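Local coordinates for nisin immunity protein (Lactococcus lactis subsp. lactis, PDB 5XHB) that takes part in the immunity of the producing bacterium against exogenously supplied nisin, as a lipoprotein of the cell membrane, at residues Thr18-Ile21 with Ser26-Val29; Asp80-Met85 with Tyr91-Pro96; Ala105-Asn110 with Ile132-Asn137; Asp120-Asp125 with Glu209-Glu214. All coordinates share one frame; numbering follows the deposited sequence.

Contact 1: residues Thr18-Ile21 with Ser26-Val29; sequences TNFI and SYFV
Phe20 lays its ring over the CB of Tyr27, its partner on the adjacent strand. Its chi1 of 67° sets CG between the backbone N and the carbonyl carbon, and this folds the ring back over the neighbouring strand. From CB outward, CG and CD1 pass above the carbonyl of Tyr27, with CD1 3.7 Å from Tyr27 O. CE1 lies beside Tyr27 CB and 3.9 Å from Val29 CG2. CZ meets Tyr27 CB at 3.4 Å, and CE2 ends the circuit beside CB and CD2 of the tyrosine. Tyr27 CB thus sits over one face of the Phe20 ring, a CH-pi contact displaced toward the rim. The Tyr27 ring itself leads away from Phe20, so the two rings, 20° from parallel, are slid apart and barely overlap.

The two segments are the arms of an antiparallel beta hairpin formed by strands 19-22 and 25-33. Phe20 and Tyr27 make its hydrogen-bonded pair: Phe20 N donates to Tyr27 O at 3.0 Å, and Tyr27 N to Phe20 O at 2.9 Å, both almost straight. Beyond them Val29 N reaches Thr18 O at 2.9 Å.

The other face of the hairpin carries the non-hydrogen-bonded pairs Asn19-Phe28 and Ile21-Ser26. There Asn19 OD1 comes to 3.4 Å from Phe28 CB, while Thr18 OG1 donates to the same OD1 from above the amide plane. Phe20 also touches Ile94 of strand 90-96 and Met85 of strand 83-87, and Phe12 adds a further ring.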
loop_
_atom_site.group_PDB
_atom_site.type_symbol
_atom_site.label_atom_id
_atom_site.label_comp_id
_atom_site.label_asym_id
_atom_site.label_seq_id
_atom_site.Cartn_x
_atom_site.Cartn_y
_atom_site.Cartn_z
ATOM N N THR A 18 7.613 8.917 -3.288
ATOM C CA THR A 18 6.181 9.251 -3.226
ATOM C C THR A 18 5.837 10.364 -2.228
ATOM O O THR A 18 4.850 11.086 -2.410
ATOM C CB THR A 18 5.310 8.019 -2.876
ATOM O OG1 THR A 18 5.663 7.515 -1.583
ATOM C CG2 THR A 18 5.469 6.909 -3.910
ATOM N N ASN A 19 6.627 10.509 -1.174
ATOM C CA ASN A 19 6.250 11.429 -0.103
ATOM C C ASN A 19 6.989 12.762 -0.188
ATOM O O ASN A 19 8.226 12.807 -0.295
ATOM C CB ASN A 19 6.489 10.781 1.269
ATOM C CG ASN A 19 5.727 9.478 1.443
ATOM O OD1 ASN A 19 4.808 9.176 0.691
ATOM N ND2 ASN A 19 6.111 8.701 2.442
ATOM N N PHE A 20 6.236 13.854 -0.149
ATOM C CA PHE A 20 6.856 15.157 -0.330
ATOM C C PHE A 20 6.132 16.272 0.392
ATOM O O PHE A 20 5.016 16.107 0.893
ATOM C CB PHE A 20 6.958 15.486 -1.827
ATOM C CG PHE A 20 5.626 15.691 -2.510
ATOM C CD1 PHE A 20 4.897 14.604 -2.988
ATOM C CD2 PHE A 20 5.123 16.971 -2.706
ATOM C CE1 PHE A 20 3.683 14.783 -3.636
ATOM C CE2 PHE A 20 3.907 17.169 -3.344
ATOM C CZ PHE A 20 3.177 16.065 -3.809
ATOM N N ILE A 21 6.786 17.422 0.439
ATOM C CA ILE A 21 6.187 18.604 1.017
ATOM C C ILE A 21 6.081 19.681 -0.046
ATOM O O ILE A 21 7.018 19.903 -0.810
ATOM C CB ILE A 21 7.006 19.115 2.207
ATOM C CG1 ILE A 21 7.074 18.030 3.282
ATOM C CG2 ILE A 21 6.400 20.385 2.755
ATOM C CD1 ILE A 21 8.067 18.330 4.390
ATOM N N SER A 26 2.087 18.369 3.700
ATOM C CA SER A 26 2.596 17.058 3.321
ATOM C C SER A 26 1.630 16.296 2.417
ATOM O O SER A 26 0.445 16.160 2.736
ATOM C CB SER A 26 2.898 16.229 4.570
ATOM O OG SER A 26 3.926 16.844 5.335
ATOM N N TYR A 27 2.164 15.778 1.314
ATOM C CA TYR A 27 1.390 15.046 0.310
ATOM C C TYR A 27 2.058 13.737 -0.052
ATOM O O TYR A 27 3.258 13.566 0.180
ATOM C CB TYR A 27 1.259 15.859 -0.979
ATOM C CG TYR A 27 0.548 17.173 -0.870
ATOM C CD1 TYR A 27 -0.827 17.259 -1.075
ATOM C CD2 TYR A 27 1.255 18.345 -0.607
ATOM C CE1 TYR A 27 -1.484 18.464 -1.001
ATOM C CE2 TYR A 27 0.605 19.562 -0.532
ATOM C CZ TYR A 27 -0.762 19.615 -0.722
ATOM O OH TYR A 27 -1.404 20.825 -0.650
ATOM N N PHE A 28 1.317 12.838 -0.700
ATOM C CA PHE A 28 1.988 11.745 -1.395
ATOM C C PHE A 28 1.457 11.562 -2.816
ATOM O O PHE A 28 0.332 11.935 -3.131
ATOM C CB PHE A 28 1.889 10.426 -0.606
ATOM C CG PHE A 28 0.495 9.811 -0.535
ATOM C CD1 PHE A 28 -0.495 10.367 0.261
ATOM C CD2 PHE A 28 0.217 8.627 -1.211
ATOM C CE1 PHE A 28 -1.763 9.772 0.350
ATOM C CE2 PHE A 28 -1.032 8.015 -1.130
ATOM C CZ PHE A 28 -2.026 8.581 -0.345
ATOM N N VAL A 29 2.302 11.029 -3.691
ATOM C CA VAL A 29 1.850 10.647 -5.027
ATOM C C VAL A 29 1.094 9.326 -4.940
ATOM O O VAL A 29 1.630 8.322 -4.460
ATOM C CB VAL A 29 3.017 10.486 -6.017
ATOM C CG1 VAL A 29 2.488 10.372 -7.452
ATOM C CG2 VAL A 29 3.991 11.670 -5.893
#

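Contact 2: residues Asp80-Met85 with Tyr91-Pro96; sequences DKSLCM and YYKILP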
loop_
_atom_site.group_PDB
_atom_site.type_symbol
_atom_site.label_atom_id
_atom_site.label_comp_id
_atom_site.label_asym_id
_atom_site.label_seq_id
_atom_site.Cartn_x
_atom_site.Cartn_y
_atom_site.Cartn_z
ATOM N N ASP A 80 -11.342 18.125 -11.893
ATOM C CA ASP A 80 -12.182 18.007 -10.695
ATOM C C ASP A 80 -11.603 18.811 -9.524
ATOM O O ASP A 80 -12.028 18.654 -8.374
ATOM C CB ASP A 80 -12.368 16.531 -10.305
ATOM C CG ASP A 80 -11.097 15.883 -9.758
ATOM O OD1 ASP A 80 -9.978 16.379 -10.024
ATOM O OD2 ASP A 80 -11.221 14.848 -9.058
ATOM N N LYS A 81 -10.636 19.665 -9.840
ATOM C CA LYS A 81 -9.949 20.531 -8.880
ATOM C C LYS A 81 -9.011 19.784 -7.928
ATOM O O LYS A 81 -8.453 20.381 -7.013
ATOM C CB LYS A 81 -10.960 21.355 -8.066
ATOM C CG LYS A 81 -11.794 22.317 -8.907
ATOM C CD LYS A 81 -12.854 23.025 -8.052
ATOM C CE LYS A 81 -13.643 24.028 -8.885
ATOM N NZ LYS A 81 -14.809 24.594 -8.142
ATOM N N SER A 82 -8.791 18.491 -8.157
ATOM C CA SER A 82 -7.754 17.796 -7.404
ATOM C C SER A 82 -6.399 18.159 -8.016
ATOM O O SER A 82 -6.339 18.737 -9.103
ATOM C CB SER A 82 -7.987 16.277 -7.411
ATOM O OG SER A 82 -7.806 15.769 -8.719
ATOM N N LEU A 83 -5.307 17.868 -7.316
ATOM C CA LEU A 83 -3.980 18.137 -7.877
ATOM C C LEU A 83 -3.342 16.850 -8.385
ATOM O O LEU A 83 -3.633 15.765 -7.883
ATOM C CB LEU A 83 -3.061 18.785 -6.836
ATOM C CG LEU A 83 -3.521 20.108 -6.245
ATOM C CD1 LEU A 83 -2.534 20.558 -5.179
ATOM C CD2 LEU A 83 -3.641 21.149 -7.343
ATOM N N CYS A 84 -2.471 16.963 -9.379
ATOM C CA CYS A 84 -1.740 15.791 -9.836
ATOM C C CYS A 84 -0.320 16.156 -10.245
ATOM O O CYS A 84 0.028 17.338 -10.364
ATOM C CB CYS A 84 -2.479 15.111 -10.994
ATOM S SG CYS A 84 -2.662 16.153 -12.462
HETATM N N MSE A 85 0.505 15.130 -10.432
HETATM C CA MSE A 85 1.907 15.333 -10.710
HETATM C C MSE A 85 2.289 14.598 -11.974
HETATM O O MSE A 85 1.845 13.474 -12.200
HETATM C CB MSE A 85 2.768 14.857 -9.549
HETATM C CG MSE A 85 4.255 15.083 -9.795
HETATM SE SE MSE A 85 5.309 14.585 -8.244
HETATM C CE MSE A 85 4.672 15.971 -6.996
ATOM N N TYR A 91 0.181 11.195 -15.585
ATOM C CA TYR A 91 -0.171 12.099 -14.493
ATOM C C TYR A 91 -0.810 11.299 -13.371
ATOM O O TYR A 91 -1.668 10.451 -13.622
ATOM C CB TYR A 91 -1.138 13.179 -14.960
ATOM C CG TYR A 91 -0.629 13.996 -16.127
ATOM C CD1 TYR A 91 -0.789 13.549 -17.433
ATOM C CD2 TYR A 91 -0.013 15.222 -15.922
ATOM C CE1 TYR A 91 -0.343 14.297 -18.502
ATOM C CE2 TYR A 91 0.438 15.979 -16.988
ATOM C CZ TYR A 91 0.271 15.508 -18.276
ATOM O OH TYR A 91 0.720 16.258 -19.342
ATOM N N TYR A 92 -0.399 11.563 -12.135
ATOM C CA TYR A 92 -0.956 10.824 -11.014
ATOM C C TYR A 92 -1.431 11.786 -9.950
ATOM O O TYR A 92 -0.741 12.756 -9.633
ATOM C CB TYR A 92 0.076 9.846 -10.444
ATOM C CG TYR A 92 0.263 8.619 -11.304
ATOM C CD1 TYR A 92 1.210 8.595 -12.319
ATOM C CD2 TYR A 92 -0.525 7.484 -11.107
ATOM C CE1 TYR A 92 1.366 7.473 -13.120
ATOM C CE2 TYR A 92 -0.364 6.358 -11.890
ATOM C CZ TYR A 92 0.580 6.361 -12.896
ATOM O OH TYR A 92 0.741 5.248 -13.684
ATOM N N LYS A 93 -2.622 11.519 -9.418
ATOM C CA LYS A 93 -3.206 12.361 -8.380
ATOM C C LYS A 93 -2.293 12.400 -7.169
ATOM O O LYS A 93 -1.656 11.399 -6.847
ATOM C CB LYS A 93 -4.592 11.826 -7.978
ATOM C CG LYS A 93 -5.376 12.726 -7.013
ATOM C CD LYS A 93 -6.731 12.076 -6.593
ATOM C CE LYS A 93 -7.705 11.956 -7.750
ATOM N NZ LYS A 93 -8.970 11.193 -7.395
ATOM N N ILE A 94 -2.218 13.556 -6.517
ATOM C CA ILE A 94 -1.535 13.649 -5.235
ATOM C C ILE A 94 -2.601 13.902 -4.168
ATOM O O ILE A 94 -3.638 14.504 -4.454
ATOM C CB ILE A 94 -0.462 14.766 -5.195
ATOM C CG1 ILE A 94 -1.082 16.147 -5.446
ATOM C CG2 ILE A 94 0.696 14.454 -6.165
ATOM C CD1 ILE A 94 -0.175 17.308 -5.062
ATOM N N LEU A 95 -2.345 13.425 -2.956
ATOM C CA LEU A 95 -3.285 13.569 -1.847
ATOM C C LEU A 95 -2.528 13.957 -0.589
ATOM O O LEU A 95 -1.350 13.649 -0.464
ATOM C CB LEU A 95 -4.054 12.253 -1.612
ATOM C CG LEU A 95 -5.150 11.838 -2.601
ATOM C CD1 LEU A 95 -5.713 10.456 -2.254
ATOM C CD2 LEU A 95 -6.282 12.886 -2.667
ATOM N N PRO A 96 -3.206 14.619 0.359
ATOM C CA PRO A 96 -2.584 14.874 1.664
ATOM C C PRO A 96 -2.220 13.555 2.344
ATOM O O PRO A 96 -2.871 12.540 2.096
ATOM C CB PRO A 96 -3.679 15.610 2.463
ATOM C CG PRO A 96 -4.744 15.978 1.467
ATOM C CD PRO A 96 -4.606 15.075 0.283
HETATM O O HOH W 1 -10.240 12.310 -9.631
#
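The beta hairpin of strands 83-87 and 90-96 brings Leu83 and Met85 beside Ile94. With chi1 at 61°, Ile94 turns its CG1 to the leucine, 3.6 Å from Leu83 CB; CD1 extends this contact along the leucine toward its CD1 methyl. The other branch, CG2, meets Met85 CB at 4.0 Å, so the two branches of the isoleucine touch the two neighbours separately. Met85 is a selenomethionine here.

In this antiparallel pairing Met85 and Tyr92 are bonded both ways, Met85 N to Tyr92 O at 2.8 Å and Tyr92 N to Met85 O at 2.9 Å. Ile94 N adds a bond to Leu83 O at 3.0 Å. Between these bonds Cys84 and Lys93 come close, their CA atoms 4.0 Å apart, while their side chains diverge. Cys84 SG turns to Tyr91 CB at 4.2 Å, near Tyr76 of the adjoining strand 67-78 and Val39 of strand 39-53.

In the loop before strand 83-87, Asp80 OD1 accepts from Ser82 N in an Asx turn and, on its syn lone pair, from Ser82 OG at 2.6 Å. Lys93 bends at chi3, its CE passing Ser82 OG, and a water links its NZ to Asp80 OD2.

Contact 3: residues Ala105-Asn110 with Ile132-Asn137; sequences ALRLQN and IDYMGN. With SO4 (sulfate ion), chain B.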
loop_
_atom_site.group_PDB
_atom_site.type_symbol
_atom_site.label_atom_id
_atom_site.label_comp_id
_atom_site.label_asym_id
_atom_site.label_seq_id
_atom_site.Cartn_x
_atom_site.Cartn_y
_atom_site.Cartn_z
ATOM N N ALA A 105 -0.228 4.313 -2.632
ATOM C CA ALA A 105 0.792 5.186 -3.188
ATOM C C ALA A 105 1.170 4.678 -4.571
ATOM O O ALA A 105 0.895 3.526 -4.919
ATOM C CB ALA A 105 2.031 5.238 -2.280
ATOM N N LEU A 106 1.802 5.556 -5.337
ATOM C CA LEU A 106 2.287 5.254 -6.683
ATOM C C LEU A 106 3.035 3.926 -6.731
ATOM O O LEU A 106 3.923 3.689 -5.913
ATOM C CB LEU A 106 3.204 6.389 -7.160
ATOM C CG LEU A 106 3.795 6.212 -8.561
ATOM C CD1 LEU A 106 2.679 6.207 -9.597
ATOM C CD2 LEU A 106 4.827 7.301 -8.853
ATOM N N ARG A 107 2.680 3.076 -7.690
ATOM C CA ARG A 107 3.355 1.798 -7.875
ATOM C C ARG A 107 4.470 1.892 -8.921
ATOM O O ARG A 107 4.244 2.325 -10.046
ATOM C CB ARG A 107 2.361 0.709 -8.293
ATOM C CG ARG A 107 1.269 0.410 -7.268
ATOM C CD ARG A 107 1.853 0.233 -5.885
ATOM N NE ARG A 107 0.967 -0.497 -4.971
ATOM C CZ ARG A 107 0.658 -0.078 -3.746
ATOM N NH1 ARG A 107 1.133 1.085 -3.305
ATOM N NH2 ARG A 107 -0.120 -0.817 -2.964
ATOM N N LEU A 108 5.666 1.472 -8.525
ATOM C CA LEU A 108 6.837 1.451 -9.396
ATOM C C LEU A 108 6.600 0.597 -10.640
ATOM O O LEU A 108 7.087 0.904 -11.730
ATOM C CB LEU A 108 8.020 0.913 -8.606
ATOM C CG LEU A 108 9.360 1.628 -8.536
ATOM C CD1 LEU A 108 9.202 3.138 -8.446
ATOM C CD2 LEU A 108 10.100 1.079 -7.324
ATOM N N GLN A 109 5.823 -0.468 -10.465
ATOM C CA GLN A 109 5.565 -1.435 -11.525
ATOM C C GLN A 109 4.860 -0.815 -12.718
ATOM O O GLN A 109 4.919 -1.360 -13.818
ATOM C CB GLN A 109 4.737 -2.610 -10.990
ATOM C CG GLN A 109 5.498 -3.545 -10.049
ATOM C CD GLN A 109 5.652 -3.001 -8.627
ATOM O OE1 GLN A 109 5.072 -1.971 -8.260
ATOM N NE2 GLN A 109 6.437 -3.705 -7.816
ATOM N N ASN A 110 4.191 0.317 -12.509
ATOM C CA ASN A 110 3.559 1.046 -13.612
ATOM C C ASN A 110 4.533 1.398 -14.737
ATOM O O ASN A 110 4.140 1.537 -15.895
ATOM C CB ASN A 110 2.915 2.347 -13.114
ATOM C CG ASN A 110 1.775 2.110 -12.138
ATOM O OD1 ASN A 110 1.333 0.983 -11.947
ATOM N ND2 ASN A 110 1.290 3.185 -11.519
ATOM N N ILE A 132 -0.235 -13.007 6.303
ATOM C CA ILE A 132 -0.825 -12.566 5.057
ATOM C C ILE A 132 0.255 -11.997 4.157
ATOM O O ILE A 132 1.125 -11.255 4.622
ATOM C CB ILE A 132 -1.922 -11.510 5.305
ATOM C CG1 ILE A 132 -3.136 -12.203 5.920
ATOM C CG2 ILE A 132 -2.324 -10.817 4.002
ATOM C CD1 ILE A 132 -4.274 -11.294 6.153
ATOM N N ASP A 133 0.205 -12.373 2.883
ATOM C CA ASP A 133 1.128 -11.847 1.874
ATOM C C ASP A 133 0.512 -10.645 1.166
ATOM O O ASP A 133 -0.637 -10.702 0.714
ATOM C CB ASP A 133 1.473 -12.911 0.831
ATOM C CG ASP A 133 1.978 -14.208 1.444
ATOM O OD1 ASP A 133 2.422 -14.210 2.612
ATOM O OD2 ASP A 133 1.920 -15.234 0.740
ATOM N N TYR A 134 1.280 -9.567 1.051
ATOM C CA TYR A 134 0.807 -8.370 0.369
ATOM C C TYR A 134 1.977 -7.544 -0.164
ATOM O O TYR A 134 2.900 -7.209 0.581
ATOM C CB TYR A 134 -0.052 -7.514 1.308
ATOM C CG TYR A 134 -0.392 -6.144 0.748
ATOM C CD1 TYR A 134 -1.226 -6.015 -0.355
ATOM C CD2 TYR A 134 0.115 -4.986 1.332
ATOM C CE1 TYR A 134 -1.550 -4.771 -0.869
ATOM C CE2 TYR A 134 -0.199 -3.728 0.819
ATOM C CZ TYR A 134 -1.035 -3.634 -0.278
ATOM O OH TYR A 134 -1.350 -2.404 -0.798
HETATM N N MSE A 135 1.933 -7.219 -1.451
HETATM C CA MSE A 135 2.949 -6.352 -2.070
HETATM C C MSE A 135 4.375 -6.860 -1.891
HETATM O O MSE A 135 5.303 -6.065 -1.720
HETATM C CB MSE A 135 2.855 -4.931 -1.512
HETATM C CG MSE A 135 1.764 -4.097 -2.143
HETATM SE SE MSE A 135 2.139 -3.726 -4.030
HETATM C CE MSE A 135 3.753 -2.633 -3.764
ATOM N N GLY A 136 4.540 -8.179 -1.924
ATOM C CA GLY A 136 5.854 -8.790 -1.839
ATOM C C GLY A 136 6.370 -8.862 -0.421
ATOM O O GLY A 136 7.508 -9.254 -0.189
ATOM N N ASN A 137 5.527 -8.471 0.531
ATOM C CA ASN A 137 5.873 -8.534 1.943
ATOM C C ASN A 137 4.994 -9.554 2.675
ATOM O O ASN A 137 3.951 -9.966 2.173
ATOM C CB ASN A 137 5.713 -7.159 2.607
ATOM C CG ASN A 137 6.530 -6.079 1.930
ATOM O OD1 ASN A 137 7.699 -6.276 1.614
ATOM N ND2 ASN A 137 5.908 -4.923 1.705
HETATM S S SO4 B . 0.091 1.458 0.259
HETATM O O1 SO4 B . -1.027 2.078 1.000
HETATM O O2 SO4 B . -0.341 0.185 -0.311
HETATM O O3 SO4 B . 0.537 2.330 -0.827
HETATM O O4 SO4 B . 1.173 1.243 1.213
#
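Arg107 and Tyr134 close on a sulfate ion from two segments whose backbones stay far apart, with 10.0 Å between the nearest CA atoms, of Arg107 and Met135. The tight part is polar. NH1 and NH2 of Arg107 take two different oxygens: NH1 donates to sulfate O3 and NH2 to O2, each at 2.8 Å and nearly straight, so the ion lies at the edge of the guanidinium. Tyr134 OH gives a bond to the same O2 at 2.8 Å, and Ala105 N one to O3. Tyr134 OH also stands 3.0 Å from Arg107 NH2, with ring and guanidinium planes 64° apart.

The looser part is the selenomethionine Met135 on the type I' turn 134-137. Bent at chi2 and chi3, its chain brings CE over one face of the guanidinium and SE to 3.6 Å from Arg107 NE, while Gly136 at the turn is solvent-exposed. Arg107 NE is engaged by Asp120, and Leu207 and Thr208 complete the grip on the sulfate. The ion probably comes from the crystallisation liquor; a site that gathers an arginine, hydroxyls and backbone N-H groups would suit an anion, though no natural ligand follows from it.

Contact 4: residues Asp120-Asp125 with Glu209-Glu214; sequences DNFVID and EAFAVE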
loop_
_atom_site.group_PDB
_atom_site.type_symbol
_atom_site.label_atom_id
_atom_site.label_comp_id
_atom_site.label_asym_id
_atom_site.label_seq_id
_atom_site.Cartn_x
_atom_site.Cartn_y
_atom_site.Cartn_z
ATOM N N ASP A 120 -0.224 -6.935 -5.763
ATOM C CA ASP A 120 -0.994 -5.877 -5.113
ATOM C C ASP A 120 -2.350 -6.381 -4.622
ATOM O O ASP A 120 -3.384 -5.741 -4.830
ATOM C CB ASP A 120 -1.180 -4.705 -6.084
ATOM C CG ASP A 120 -1.289 -3.366 -5.380
ATOM O OD1 ASP A 120 -1.519 -3.351 -4.150
ATOM O OD2 ASP A 120 -1.159 -2.327 -6.067
ATOM N N ASN A 121 -2.338 -7.545 -3.987
ATOM C CA ASN A 121 -3.550 -8.130 -3.424
ATOM C C ASN A 121 -3.218 -8.848 -2.126
ATOM O O ASN A 121 -2.045 -9.073 -1.817
ATOM C CB ASN A 121 -4.216 -9.088 -4.410
ATOM C CG ASN A 121 -3.215 -9.866 -5.227
ATOM O OD1 ASN A 121 -2.401 -10.614 -4.684
ATOM N ND2 ASN A 121 -3.271 -9.704 -6.547
ATOM N N PHE A 122 -4.248 -9.176 -1.354
ATOM C CA PHE A 122 -4.058 -9.822 -0.064
ATOM C C PHE A 122 -4.311 -11.321 -0.201
ATOM O O PHE A 122 -5.351 -11.732 -0.694
ATOM C CB PHE A 122 -4.994 -9.211 0.988
ATOM C CG PHE A 122 -4.773 -7.737 1.218
ATOM C CD1 PHE A 122 -3.799 -7.299 2.089
ATOM C CD2 PHE A 122 -5.539 -6.795 0.556
ATOM C CE1 PHE A 122 -3.584 -5.937 2.303
ATOM C CE2 PHE A 122 -5.329 -5.444 0.765
ATOM C CZ PHE A 122 -4.353 -5.015 1.637
ATOM N N VAL A 123 -3.351 -12.124 0.240
ATOM C CA VAL A 123 -3.451 -13.574 0.134
ATOM C C VAL A 123 -2.998 -14.184 1.447
ATOM O O VAL A 123 -1.958 -13.802 1.980
ATOM C CB VAL A 123 -2.568 -14.120 -1.040
ATOM C CG1 VAL A 123 -2.466 -15.646 -1.007
ATOM C CG2 VAL A 123 -3.108 -13.645 -2.388
ATOM N N ILE A 124 -3.771 -15.121 1.979
ATOM C CA ILE A 124 -3.353 -15.806 3.195
ATOM C C ILE A 124 -2.115 -16.608 2.851
ATOM O O ILE A 124 -2.093 -17.280 1.827
ATOM C CB ILE A 124 -4.450 -16.729 3.752
ATOM C CG1 ILE A 124 -5.687 -15.907 4.143
ATOM C CG2 ILE A 124 -3.936 -17.479 4.975
ATOM C CD1 ILE A 124 -6.932 -16.760 4.316
ATOM N N ASP A 125 -1.080 -16.504 3.678
ATOM C CA ASP A 125 0.191 -17.160 3.389
ATOM C C ASP A 125 0.015 -18.675 3.342
ATOM O O ASP A 125 -0.609 -19.259 4.221
ATOM C CB ASP A 125 1.237 -16.774 4.432
ATOM C CG ASP A 125 2.624 -17.286 4.078
ATOM O OD1 ASP A 125 3.353 -16.591 3.329
ATOM O OD2 ASP A 125 2.983 -18.380 4.551
ATOM N N GLU A 209 2.603 -0.524 5.720
ATOM C CA GLU A 209 2.980 -0.509 7.137
ATOM C C GLU A 209 2.170 -1.516 7.951
ATOM O O GLU A 209 2.717 -2.335 8.694
ATOM C CB GLU A 209 2.756 0.863 7.775
ATOM C CG GLU A 209 3.538 2.056 7.253
ATOM C CD GLU A 209 3.006 3.346 7.884
ATOM O OE1 GLU A 209 2.979 3.418 9.138
ATOM O OE2 GLU A 209 2.568 4.255 7.147
ATOM N N ALA A 210 0.853 -1.418 7.821
ATOM C CA ALA A 210 -0.060 -2.242 8.604
ATOM C C ALA A 210 -1.447 -2.203 8.002
ATOM O O ALA A 210 -1.802 -1.261 7.284
ATOM C CB ALA A 210 -0.118 -1.769 10.057
ATOM N N PHE A 211 -2.234 -3.227 8.305
ATOM C CA PHE A 211 -3.646 -3.184 7.963
ATOM C C PHE A 211 -4.429 -4.023 8.953
ATOM O O PHE A 211 -3.837 -4.661 9.831
ATOM C CB PHE A 211 -3.882 -3.653 6.526
ATOM C CG PHE A 211 -3.204 -4.962 6.181
ATOM C CD1 PHE A 211 -3.859 -6.170 6.372
ATOM C CD2 PHE A 211 -1.922 -4.976 5.644
ATOM C CE1 PHE A 211 -3.235 -7.374 6.054
ATOM C CE2 PHE A 211 -1.290 -6.168 5.327
ATOM C CZ PHE A 211 -1.948 -7.372 5.534
ATOM N N ALA A 212 -5.755 -3.990 8.842
ATOM C CA ALA A 212 -6.610 -4.715 9.773
ATOM C C ALA A 212 -7.257 -5.917 9.092
ATOM O O ALA A 212 -7.747 -5.808 7.971
ATOM C CB ALA A 212 -7.684 -3.793 10.338
ATOM N N VAL A 213 -7.233 -7.065 9.755
ATOM C CA VAL A 213 -7.859 -8.261 9.192
ATOM C C VAL A 213 -8.921 -8.765 10.146
ATOM O O VAL A 213 -8.652 -8.955 11.329
ATOM C CB VAL A 213 -6.829 -9.395 8.944
ATOM C CG1 VAL A 213 -7.485 -10.538 8.122
ATOM C CG2 VAL A 213 -5.605 -8.850 8.247
ATOM N N GLU A 214 -10.128 -8.974 9.634
ATOM C CA GLU A 214 -11.205 -9.558 10.411
ATOM C C GLU A 214 -10.938 -11.050 10.626
ATOM O O GLU A 214 -10.877 -11.820 9.663
ATOM C CB GLU A 214 -12.540 -9.340 9.689
ATOM C CG GLU A 214 -13.749 -9.309 10.583
ATOM C CD GLU A 214 -14.991 -8.800 9.859
ATOM O OE1 GLU A 214 -15.050 -8.875 8.602
ATOM O OE2 GLU A 214 -15.913 -8.330 10.554
#
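Phe122 and Phe211 meet between segments that share no backbone bond: 120-125 runs as a loop into the short strand 123-124, 209-214 forms most of strand 210-215, and even their nearest CA atoms, of Phe122 and Val213, are 10.1 Å apart. Each of the two phenylalanines has its CB directed at the other segment, and the rings span the distance.

The pair is a T-shaped, edge-to-face stack. Phe122 offers its edge and Phe211 its face, with the planes 64° apart and the centroids separated by 4.8 Å. Phe122 CE1 is the atom that points in: it stands 3.7 Å above the Phe211 plane, over the middle of the ring, and its shortest approach is 3.8 Å to Phe211 CE2. Neighbouring CD1 comes down nearer the rim, 3.9 Å from Phe211 CZ. With the chi1 of Phe211 at 49°, the face of its ring is turned to Phe122. The two side chains run in opposite directions past each other. An edge hydrogen directed into a pi face is a favourable aromatic geometry, and here it joins two buried residues by apolar contact alone.

The Phe122 ring also stacks with that of Tyr134; Phe211 likewise meets Tyr139 and touches Ile132. Ile199 of strand 191-202 touches both phenylalanines, so the pair links segment 120-125, with its edge strand 123-124, to strand 210-215 in a seven-stranded antiparallel sheet, with Ile199 and, against Phe122, Gln155 of strand 151-165 alongside.

Contacts 1 and 2 belong to one eight-stranded antiparallel sheet, where strands 25-33 and 90-96 are neighbours: Phe28 N is 2.8 Å from Leu95 O, and Phe20 packs on Met85. Both are hairpins, partly buried, joining backbone bonds to apolar side chains, though contact 2 ends in a polar, water-bridged link. Contact 4 is the buried one, purely aromatic, within the second sheet. Contact 3, partly buried and near the centre of the chain, bridges its two halves: segment 105-110 bonds to Val29 of contact 1, while 132-137 pairs with strand 123-124 of contact 4. Its chemistry is polar and charged, with a sulfate probably from the crystallisation liquor, unlike the apolar packing on either sheet.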